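Local coordinates for eukaryotic initiation factor 4F subunit p150 (Saccharomyces cerevisiae, PDB 2VSO), which is the scaffold subunit of the cap-binding eIF4F complex, an initial assembly point for the translation apparatus, and binds eIF4A through its middle domain, at residues L31-D34 with E35-K39; E58-A61 with I62-S66; V67-T70 with N71-L75; V125-Y128 with L129-C133. One frame throughout, in Å; residues are numbered along the deposited sequence.

Contact 1. Residues L31-D34 with E35-K39; sequences LDKD and EVERK
Asp-32 caps the start of helix 33-45 by turning its carboxylate back onto Glu-35. Its OD1 accepts from Glu-35 N at 2.9 Å, and the N-H approaches nearly along the C-O bond of the carboxylate. The first torsion makes this possible: CG sits between the backbone N and the carbonyl carbon (chi1 48°), which brings OD1 over the first turn. Asp-32 O is also used, since it takes Val-36 N at 3.0 Å. Lys-33 O accepts from Glu-37 N and, weakly, from Val-36 N. Asp-34 O has two donors, Arg-38 N at 2.9 Å and Glu-37 N at 3.0 Å. The arrangement is a helix N-cap with a hydrophobic staple. Leu-31, just before the cap, sets CB against Val-36 CG2 at 3.4 Å. The side chains of Leu-31 and Lys-39 cross at about a right angle, with Lys-39 NZ near the Leu-31 methyls, and Lys-39 also has a weak, long ion pair with Glu-29. Glu-35 runs extended past Asp-32, with its OE1 3.4 Å from Asp-32 OD1. The two like charges probably disfavour each other. Asp-34 and Arg-38 lie side by side. Asp-34 OD1 stays 4.3 Å from Arg-38 NE, beyond a salt bridge. Arg-38 also packs on an acidic side chain of the other protein chain.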
loop_
_atom_site.group_PDB
_atom_site.type_symbol
_atom_site.label_atom_id
_atom_site.label_comp_id
_atom_site.label_asym_id
_atom_site.label_seq_id
_atom_site.Cartn_x
_atom_site.Cartn_y
_atom_site.Cartn_z
ATOM N N LEU C 31 23.678 1.898 -29.566
ATOM C CA LEU C 31 23.739 2.492 -28.234
ATOM C C LEU C 31 24.851 1.918 -27.370
ATOM O O LEU C 31 24.921 0.710 -27.158
ATOM C CB LEU C 31 22.403 2.308 -27.511
ATOM C CG LEU C 31 21.231 2.915 -28.268
ATOM C CD1 LEU C 31 19.922 2.345 -27.758
ATOM C CD2 LEU C 31 21.284 4.413 -28.125
ATOM N N ASP C 32 25.702 2.793 -26.849
ATOM C CA ASP C 32 26.719 2.385 -25.880
ATOM C C ASP C 32 26.080 2.020 -24.537
ATOM O O ASP C 32 24.932 2.371 -24.289
ATOM C CB ASP C 32 27.763 3.493 -25.701
ATOM C CG ASP C 32 27.135 4.860 -25.492
ATOM O OD1 ASP C 32 26.068 4.922 -24.847
ATOM O OD2 ASP C 32 27.706 5.869 -25.971
ATOM N N LYS C 33 26.823 1.310 -23.688
ATOM C CA LYS C 33 26.353 0.904 -22.359
ATOM C C LYS C 33 25.453 1.936 -21.691
ATOM O O LYS C 33 24.297 1.651 -21.392
ATOM C CB LYS C 33 27.534 0.609 -21.429
ATOM C CG LYS C 33 28.165 -0.751 -21.632
ATOM C CD LYS C 33 29.240 -1.015 -20.586
ATOM C CE LYS C 33 28.669 -0.931 -19.177
ATOM N NZ LYS C 33 29.627 -1.461 -18.167
ATOM N N ASP C 34 25.998 3.127 -21.454
ATOM C CA ASP C 34 25.277 4.216 -20.795
ATOM C C ASP C 34 23.952 4.529 -21.469
ATOM O O ASP C 34 22.912 4.551 -20.817
ATOM C CB ASP C 34 26.131 5.480 -20.790
ATOM C CG ASP C 34 25.650 6.508 -19.791
ATOM O OD1 ASP C 34 25.331 7.647 -20.204
ATOM O OD2 ASP C 34 25.601 6.170 -18.587
ATOM N N GLU C 35 23.989 4.784 -22.772
ATOM C CA GLU C 35 22.774 5.082 -23.525
ATOM C C GLU C 35 21.732 3.969 -23.426
ATOM O O GLU C 35 20.531 4.221 -23.581
ATOM C CB GLU C 35 23.106 5.371 -24.990
ATOM C CG GLU C 35 23.709 6.748 -25.222
ATOM C CD GLU C 35 24.156 6.964 -26.654
ATOM O OE1 GLU C 35 24.187 5.979 -27.423
ATOM O OE2 GLU C 35 24.480 8.116 -27.009
ATOM N N VAL C 36 22.200 2.743 -23.169
ATOM C CA VAL C 36 21.314 1.586 -23.021
ATOM C C VAL C 36 20.828 1.382 -21.578
ATOM O O VAL C 36 19.825 0.714 -21.352
ATOM C CB VAL C 36 21.965 0.279 -23.535
ATOM C CG1 VAL C 36 21.410 -0.946 -22.790
ATOM C CG2 VAL C 36 21.743 0.139 -25.026
ATOM N N GLU C 37 21.541 1.940 -20.604
ATOM C CA GLU C 37 21.081 1.884 -19.224
ATOM C C GLU C 37 20.105 3.027 -18.953
ATOM O O GLU C 37 19.220 2.919 -18.100
ATOM C CB GLU C 37 22.254 1.934 -18.240
ATOM C CG GLU C 37 22.850 0.574 -17.944
ATOM C CD GLU C 37 24.095 0.657 -17.080
ATOM O OE1 GLU C 37 24.192 1.615 -16.278
ATOM O OE2 GLU C 37 24.969 -0.239 -17.200
ATOM N N ARG C 38 20.265 4.118 -19.694
ATOM C CA ARG C 38 19.425 5.281 -19.483
ATOM C C ARG C 38 18.075 5.057 -20.138
ATOM O O ARG C 38 17.042 5.234 -19.499
ATOM C CB ARG C 38 20.106 6.570 -19.968
ATOM C CG ARG C 38 21.415 6.896 -19.217
ATOM C CD ARG C 38 22.114 8.152 -19.743
ATOM N NE ARG C 38 21.456 9.378 -19.304
ATOM C CZ ARG C 38 21.709 9.998 -18.154
ATOM N NH1 ARG C 38 22.614 9.509 -17.315
ATOM N NH2 ARG C 38 21.050 11.109 -17.841
ATOM N N LYS C 39 18.067 4.636 -21.395
ATOM C CA LYS C 39 16.800 4.359 -22.055
ATOM C C LYS C 39 16.054 3.265 -21.344
ATOM O O LYS C 39 14.822 3.274 -21.316
ATOM C CB LYS C 39 16.985 3.999 -23.520
ATOM C CG LYS C 39 17.114 5.233 -24.397
ATOM C CD LYS C 39 17.896 4.967 -25.671
ATOM C CE LYS C 39 18.181 6.273 -26.388
ATOM N NZ LYS C 39 18.850 6.049 -27.698
#

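Contact 2. Residues E58-A61 with I62-S66; sequences EILA and IANIS
Ala-63 N donates to Ile-59 O at 3.1 Å and Asn-64 N to Leu-60 O at 2.9 Å, near the end of helix 52-64, before the chain enters a short 3-10 segment. The outer two bonds, from Ile-62 N to Glu-58 O and from Ile-65 N to Ala-61 O, are weak. Among the side chains, Leu-60 and Asn-64 make the main contact. Leu-60 CG stands anti to its backbone N (chi1 164°), and this turns methyl CD1 toward the amide of the residue one turn later. Leu-60 CD1 lies 3.9 Å from Asn-64 OD1. The polar end of that amide is engaged elsewhere: OD1 accepts from Asn-108 N, which ties the end of the helix to the loop after helix 93-106. Ile-62 leans back along the helix, with CG1 3.6 Å from Glu-58 O. Ala-63 rests its CB on Ile-59 O at the same distance. Ile-59 and Ile-62 both face Leu-43 of helix 33-45, and Ala-63 meets Leu-75 of helix 73-88. Outside the two segments, Glu-58 OE1 makes a salt bridge to a basic side chain of the other protein chain. A helix with apolar residues turned to its neighbours is typical of the all-helical, HEAT-repeat-like MIF4G domain.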
loop_
_atom_site.group_PDB
_atom_site.type_symbol
_atom_site.label_atom_id
_atom_site.label_comp_id
_atom_site.label_asym_id
_atom_site.label_seq_id
_atom_site.Cartn_x
_atom_site.Cartn_y
_atom_site.Cartn_z
ATOM N N GLU C 58 9.037 -0.997 -27.006
ATOM C CA GLU C 58 10.240 -0.186 -27.072
ATOM C C GLU C 58 11.432 -0.871 -26.410
ATOM O O GLU C 58 12.558 -0.771 -26.890
ATOM C CB GLU C 58 9.982 1.204 -26.498
ATOM C CG GLU C 58 8.790 1.876 -27.160
ATOM C CD GLU C 58 8.938 3.375 -27.257
ATOM O OE1 GLU C 58 8.158 3.995 -28.012
ATOM O OE2 GLU C 58 9.838 3.926 -26.588
ATOM N N ILE C 59 11.189 -1.589 -25.322
ATOM C CA ILE C 59 12.249 -2.355 -24.675
ATOM C C ILE C 59 12.734 -3.502 -25.575
ATOM O O ILE C 59 13.871 -3.964 -25.461
ATOM C CB ILE C 59 11.787 -2.897 -23.314
ATOM C CG1 ILE C 59 11.618 -1.735 -22.332
ATOM C CG2 ILE C 59 12.763 -3.966 -22.772
ATOM C CD1 ILE C 59 10.946 -2.126 -21.038
ATOM N N LEU C 60 11.873 -3.954 -26.480
ATOM C CA LEU C 60 12.231 -5.045 -27.381
ATOM C C LEU C 60 13.054 -4.548 -28.588
ATOM O O LEU C 60 13.809 -5.314 -29.192
ATOM C CB LEU C 60 10.973 -5.804 -27.825
ATOM C CG LEU C 60 11.052 -6.730 -29.038
ATOM C CD1 LEU C 60 11.909 -7.943 -28.752
ATOM C CD2 LEU C 60 9.647 -7.143 -29.460
ATOM N N ALA C 61 12.909 -3.268 -28.932
ATOM C CA ALA C 61 13.709 -2.667 -29.997
ATOM C C ALA C 61 15.121 -2.432 -29.497
ATOM O O ALA C 61 16.079 -2.439 -30.272
ATOM C CB ALA C 61 13.095 -1.357 -30.470
ATOM N N ILE C 62 15.244 -2.202 -28.196
ATOM C CA ILE C 62 16.552 -2.032 -27.586
ATOM C C ILE C 62 17.210 -3.397 -27.495
ATOM O O ILE C 62 18.402 -3.535 -27.761
ATOM C CB ILE C 62 16.440 -1.370 -26.196
ATOM C CG1 ILE C 62 16.017 0.087 -26.338
ATOM C CG2 ILE C 62 17.745 -1.430 -25.446
ATOM C CD1 ILE C 62 16.157 0.869 -25.062
ATOM N N ALA C 63 16.427 -4.415 -27.147
ATOM C CA ALA C 63 16.968 -5.770 -27.088
ATOM C C ALA C 63 17.421 -6.209 -28.475
ATOM O O ALA C 63 18.479 -6.808 -28.627
ATOM C CB ALA C 63 15.944 -6.754 -26.530
ATOM N N ASN C 64 16.605 -5.891 -29.472
ATOM C CA ASN C 64 16.845 -6.309 -30.841
ATOM C C ASN C 64 18.115 -5.726 -31.476
ATOM O O ASN C 64 18.607 -6.259 -32.466
ATOM C CB ASN C 64 15.609 -6.015 -31.698
ATOM C CG ASN C 64 14.643 -7.195 -31.755
ATOM O OD1 ASN C 64 14.928 -8.267 -31.228
ATOM N ND2 ASN C 64 13.505 -7.002 -32.406
ATOM N N ILE C 65 18.640 -4.646 -30.901
ATOM C CA ILE C 65 19.886 -4.047 -31.364
ATOM C C ILE C 65 20.980 -5.100 -31.566
ATOM O O ILE C 65 21.925 -4.895 -32.334
ATOM C CB ILE C 65 20.401 -2.968 -30.390
ATOM C CG1 ILE C 65 19.791 -1.613 -30.734
ATOM C CG2 ILE C 65 21.908 -2.862 -30.449
ATOM C CD1 ILE C 65 20.218 -0.508 -29.796
ATOM N N SER C 66 20.826 -6.235 -30.890
ATOM C CA SER C 66 21.839 -7.287 -30.889
ATOM C C SER C 66 22.033 -8.030 -32.225
ATOM O O SER C 66 22.910 -8.887 -32.325
ATOM C CB SER C 66 21.573 -8.275 -29.746
ATOM O OG SER C 66 22.342 -7.952 -28.597
#

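Contact 3. Residues V67-T70 with N71-L75; sequences VWET and NGETL
Glu-69 grips Thr-74 with both oxygens of its carboxylate, and this is the tight part of the contact. Thr-74 OG1 donates to Glu-69 OE1 at 2.7 Å, on the syn side and 27° out of the carboxylate plane. Glu-69 OE2 accepts from Thr-74 N at 3.2 Å through its syn lone pair. The two side chains cross at about a right angle. Glu-69 is extended beyond CG (chi2 175°), long enough to span from the loop after helix 52-64 to the start of helix 73-88. Ser-66 OG adds a further hydrogen bond to OE2, so that oxygen serves two partners. Gly-72 C lies 3.9 Å from Glu-69 OE2; its backbone is at positive phi (47°), a conformation that favours glycine.

The other side is looser and wetter. Glu-73 bends back over the loop, with CG 3.3 Å from Glu-69 OE1. Its carboxylate turns away toward Thr-70 and Asn-71. Glu-73 OE1 takes a weak bond from Asn-71 N at 3.1 Å. A water joins the two segments: it donates to Glu-73 OE2 at 3.0 Å and accepts weakly from Thr-70 N. Thr-70 and Glu-73 are both exposed.

Two acidic groups thus share one small loop, with Glu-69 OE1 and Glu-73 OE2 4.3 Å apart. Their repulsion is probably offset by the N-H and hydroxyl donors around them. The bonds to Thr-74 and Ser-66 fix the rotation of the Glu-69 carboxylate and are consistent with its being ionised.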
loop_
_atom_site.group_PDB
_atom_site.type_symbol
_atom_site.label_atom_id
_atom_site.label_comp_id
_atom_site.label_asym_id
_atom_site.label_seq_id
_atom_site.Cartn_x
_atom_site.Cartn_y
_atom_site.Cartn_z
ATOM N N VAL C 67 21.228 -7.714 -33.242
ATOM C CA VAL C 67 21.440 -8.296 -34.572
ATOM C C VAL C 67 22.783 -7.823 -35.117
ATOM O O VAL C 67 23.440 -8.532 -35.869
ATOM C CB VAL C 67 20.365 -7.890 -35.613
ATOM C CG1 VAL C 67 19.030 -7.608 -34.956
ATOM C CG2 VAL C 67 20.838 -6.685 -36.423
ATOM N N TRP C 68 23.163 -6.616 -34.707
ATOM C CA TRP C 68 24.380 -5.945 -35.127
ATOM C C TRP C 68 25.530 -6.200 -34.159
ATOM O O TRP C 68 26.462 -5.398 -34.063
ATOM C CB TRP C 68 24.128 -4.435 -35.223
ATOM C CG TRP C 68 22.928 -4.069 -36.041
ATOM C CD1 TRP C 68 21.735 -3.598 -35.582
ATOM C CD2 TRP C 68 22.805 -4.155 -37.465
ATOM N NE1 TRP C 68 20.876 -3.382 -36.632
ATOM C CE2 TRP C 68 21.507 -3.717 -37.798
ATOM C CE3 TRP C 68 23.669 -4.559 -38.490
ATOM C CZ2 TRP C 68 21.050 -3.675 -39.113
ATOM C CZ3 TRP C 68 23.215 -4.513 -39.792
ATOM C CH2 TRP C 68 21.916 -4.073 -40.094
ATOM N N GLU C 69 25.465 -7.311 -33.437
ATOM C CA GLU C 69 26.519 -7.647 -32.484
ATOM C C GLU C 69 26.889 -9.116 -32.601
ATOM O O GLU C 69 26.240 -9.891 -33.316
ATOM C CB GLU C 69 26.094 -7.334 -31.039
ATOM C CG GLU C 69 25.821 -5.864 -30.720
ATOM C CD GLU C 69 25.285 -5.661 -29.297
ATOM O OE1 GLU C 69 25.631 -4.644 -28.662
ATOM O OE2 GLU C 69 24.518 -6.518 -28.808
ATOM N N THR C 70 27.907 -9.507 -31.850
ATOM C CA THR C 70 28.524 -10.803 -32.043
ATOM C C THR C 70 28.408 -11.649 -30.791
ATOM O O THR C 70 28.359 -12.876 -30.849
ATOM C CB THR C 70 30.005 -10.613 -32.483
ATOM O OG1 THR C 70 30.032 -10.004 -33.782
ATOM C CG2 THR C 70 30.756 -11.934 -32.513
ATOM N N ASN C 71 28.331 -10.979 -29.651
ATOM C CA ASN C 71 28.229 -11.675 -28.377
ATOM C C ASN C 71 27.013 -11.282 -27.563
ATOM O O ASN C 71 27.052 -11.347 -26.335
ATOM C CB ASN C 71 29.495 -11.452 -27.564
ATOM C CG ASN C 71 30.727 -11.920 -28.291
ATOM O OD1 ASN C 71 30.737 -13.007 -28.869
ATOM N ND2 ASN C 71 31.772 -11.100 -28.286
ATOM N N GLY C 72 25.943 -10.881 -28.254
ATOM C CA GLY C 72 24.673 -10.525 -27.624
ATOM C C GLY C 72 24.737 -9.592 -26.420
ATOM O O GLY C 72 23.892 -9.652 -25.528
ATOM N N GLU C 73 25.727 -8.707 -26.407
ATOM C CA GLU C 73 26.041 -7.923 -25.212
ATOM C C GLU C 73 24.943 -6.970 -24.715
ATOM O O GLU C 73 24.848 -6.728 -23.517
ATOM C CB GLU C 73 27.356 -7.152 -25.400
ATOM C CG GLU C 73 27.542 -6.544 -26.781
ATOM C CD GLU C 73 28.592 -7.280 -27.615
ATOM O OE1 GLU C 73 28.535 -8.529 -27.690
ATOM O OE2 GLU C 73 29.469 -6.595 -28.189
ATOM N N THR C 74 24.149 -6.428 -25.635
ATOM C CA THR C 74 23.131 -5.423 -25.340
ATOM C C THR C 74 21.857 -6.082 -24.817
ATOM O O THR C 74 21.208 -5.577 -23.909
ATOM C CB THR C 74 22.781 -4.608 -26.595
ATOM O OG1 THR C 74 23.825 -3.659 -26.865
ATOM C CG2 THR C 74 21.452 -3.875 -26.416
ATOM N N LEU C 75 21.517 -7.218 -25.410
ATOM C CA LEU C 75 20.413 -8.036 -24.949
ATOM C C LEU C 75 20.713 -8.656 -23.584
ATOM O O LEU C 75 19.841 -8.722 -22.731
ATOM C CB LEU C 75 20.114 -9.123 -25.977
ATOM C CG LEU C 75 19.232 -10.289 -25.550
ATOM C CD1 LEU C 75 17.842 -9.807 -25.175
ATOM C CD2 LEU C 75 19.178 -11.287 -26.690
HETATM O O HOH W 1 30.311 -7.860 -30.761
#

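Contact 4. Residues V125-Y128 with L129-C133; sequences VLHY and LVARC
Helix 122-139 is one of the long helices of the MIF4G domain, and residues 125-133 form a regular stretch of it, where Val-125 holds Leu-129 and His-127 holds Ala-131. Each carbonyl of the first four residues accepts from the N-H four places on. Leu-129 N meets Val-125 O at 2.8 Å. Val-130 N to Leu-126 O is longer, 3.3 Å, but almost straight at 173°. Ala-131 N to His-127 O and Arg-132 N to Tyr-128 O complete the set, both at 3.0 Å.

The side chains rest on these same carbonyls. Leu-129 has CG anti to its own carbonyl carbon (chi1 -62°), which lays the branch point back over the preceding turn, 3.4 Å from Val-125 O. Val-130 turns CG2 the same way, toward Leu-126 O. Ala-131 CB sits 3.4 Å from His-127 O. Ala-131 CB also comes obliquely to the His-127 ring, 4.3 Å from His-127 CE1. Arg-132 keeps only its CB near Tyr-128 O, at 3.4 Å. Beyond that its chain bends twice and leads away.

The faces of the helix look to different partners. Val-125 and Leu-129 pack on helix 93-106, against Val-103, Val-104 and Cys-100. Tyr-128, Arg-132 and Cys-133 meet helix 73-88 at Lys-76, Glu-80 and Phe-83, and the Tyr-128 hydroxyl has a weak hydrogen bond to Asp-113. Val-130 and Cys-133 touch Met-193 of helix 191-206.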
loop_
_atom_site.group_PDB
_atom_site.type_symbol
_atom_site.label_atom_id
_atom_site.label_comp_id
_atom_site.label_asym_id
_atom_site.label_seq_id
_atom_site.Cartn_x
_atom_site.Cartn_y
_atom_site.Cartn_z
ATOM N N VAL C 125 17.050 -16.326 -25.619
ATOM C CA VAL C 125 16.604 -15.506 -24.510
ATOM C C VAL C 125 16.283 -16.367 -23.295
ATOM O O VAL C 125 16.534 -15.964 -22.159
ATOM C CB VAL C 125 15.352 -14.728 -24.878
ATOM C CG1 VAL C 125 14.963 -13.761 -23.748
ATOM C CG2 VAL C 125 15.554 -14.006 -26.174
ATOM N N LEU C 126 15.715 -17.546 -23.539
ATOM C CA LEU C 126 15.362 -18.473 -22.469
ATOM C C LEU C 126 16.607 -18.844 -21.695
ATOM O O LEU C 126 16.608 -18.851 -20.460
ATOM C CB LEU C 126 14.713 -19.727 -23.042
ATOM C CG LEU C 126 13.246 -19.562 -23.408
ATOM C CD1 LEU C 126 12.784 -20.700 -24.307
ATOM C CD2 LEU C 126 12.389 -19.452 -22.136
ATOM N N HIS C 127 17.675 -19.150 -22.429
ATOM C CA HIS C 127 18.948 -19.451 -21.804
ATOM C C HIS C 127 19.522 -18.240 -21.077
ATOM O O HIS C 127 20.126 -18.378 -20.015
ATOM C CB HIS C 127 19.965 -19.975 -22.805
ATOM C CG HIS C 127 21.346 -20.058 -22.236
ATOM N ND1 HIS C 127 22.282 -19.066 -22.420
ATOM C CD2 HIS C 127 21.919 -20.980 -21.428
ATOM C CE1 HIS C 127 23.387 -19.385 -21.768
ATOM N NE2 HIS C 127 23.195 -20.542 -21.165
ATOM N N TYR C 128 19.339 -17.055 -21.650
ATOM C CA TYR C 128 19.722 -15.818 -20.975
ATOM C C TYR C 128 19.020 -15.643 -19.610
ATOM O O TYR C 128 19.663 -15.304 -18.606
ATOM C CB TYR C 128 19.431 -14.617 -21.867
ATOM C CG TYR C 128 20.505 -14.297 -22.865
ATOM C CD1 TYR C 128 21.186 -15.307 -23.537
ATOM C CD2 TYR C 128 20.834 -12.985 -23.152
ATOM C CE1 TYR C 128 22.178 -15.013 -24.461
ATOM C CE2 TYR C 128 21.821 -12.680 -24.076
ATOM C CZ TYR C 128 22.489 -13.700 -24.726
ATOM O OH TYR C 128 23.469 -13.400 -25.644
ATOM N N LEU C 129 17.706 -15.875 -19.571
ATOM C CA LEU C 129 16.956 -15.764 -18.319
ATOM C C LEU C 129 17.543 -16.663 -17.228
ATOM O O LEU C 129 17.837 -16.208 -16.122
ATOM C CB LEU C 129 15.474 -16.101 -18.526
ATOM C CG LEU C 129 14.672 -15.209 -19.469
ATOM C CD1 LEU C 129 13.235 -15.686 -19.556
ATOM C CD2 LEU C 129 14.729 -13.770 -19.031
ATOM N N VAL C 130 17.708 -17.941 -17.538
ATOM C CA VAL C 130 18.288 -18.873 -16.576
ATOM C C VAL C 130 19.658 -18.402 -16.087
ATOM O O VAL C 130 19.883 -18.281 -14.884
ATOM C CB VAL C 130 18.429 -20.295 -17.160
ATOM C CG1 VAL C 130 18.512 -21.315 -16.037
ATOM C CG2 VAL C 130 17.260 -20.609 -18.080
ATOM N N ALA C 131 20.560 -18.131 -17.026
ATOM C CA ALA C 131 21.935 -17.732 -16.708
ATOM C C ALA C 131 21.954 -16.542 -15.770
ATOM O O ALA C 131 22.815 -16.437 -14.894
ATOM C CB ALA C 131 22.734 -17.407 -18.001
ATOM N N ARG C 132 20.998 -15.643 -15.961
ATOM C CA ARG C 132 20.900 -14.461 -15.119
ATOM C C ARG C 132 20.267 -14.716 -13.743
ATOM O O ARG C 132 20.533 -13.954 -12.814
ATOM C CB ARG C 132 20.177 -13.334 -15.862
ATOM C CG ARG C 132 19.898 -12.116 -15.029
ATOM C CD ARG C 132 21.166 -11.531 -14.490
ATOM N NE ARG C 132 22.057 -11.103 -15.558
ATOM C CZ ARG C 132 23.333 -10.794 -15.367
ATOM N NH1 ARG C 132 23.850 -10.874 -14.150
ATOM N NH2 ARG C 132 24.093 -10.415 -16.386
ATOM N N CYS C 133 19.453 -15.763 -13.584
ATOM C CA CYS C 133 18.907 -16.029 -12.234
ATOM C C CYS C 133 20.026 -16.631 -11.424
ATOM O O CYS C 133 20.217 -16.292 -10.262
ATOM C CB CYS C 133 17.703 -16.993 -12.205
ATOM S SG CYS C 133 16.316 -16.591 -13.268
#

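In the fold
The four contacts follow one another along the chain, at the start of helix 33-45, the end of helix 52-64, the loop into helix 73-88, and within helix 122-139. Contacts 1, 2 and 3 cluster near the N-terminal end of the domain, with centres 10 to 14 Å apart. Leu-31 and Lys-39 of contact 1 pack on Ile-65 and Ile-62 of contact 2, and Ile-62 and Ser-66 touch the start of helix 73-88 in contact 3. Contact 4 lies nearer the centre of the chain, 15 Å from contact 3 between centres. Tyr-128 links the two by touching Gly-72 and Leu-75. Contacts 1 and 2 also reach the other protein chain, so this end of the domain is part of that interface.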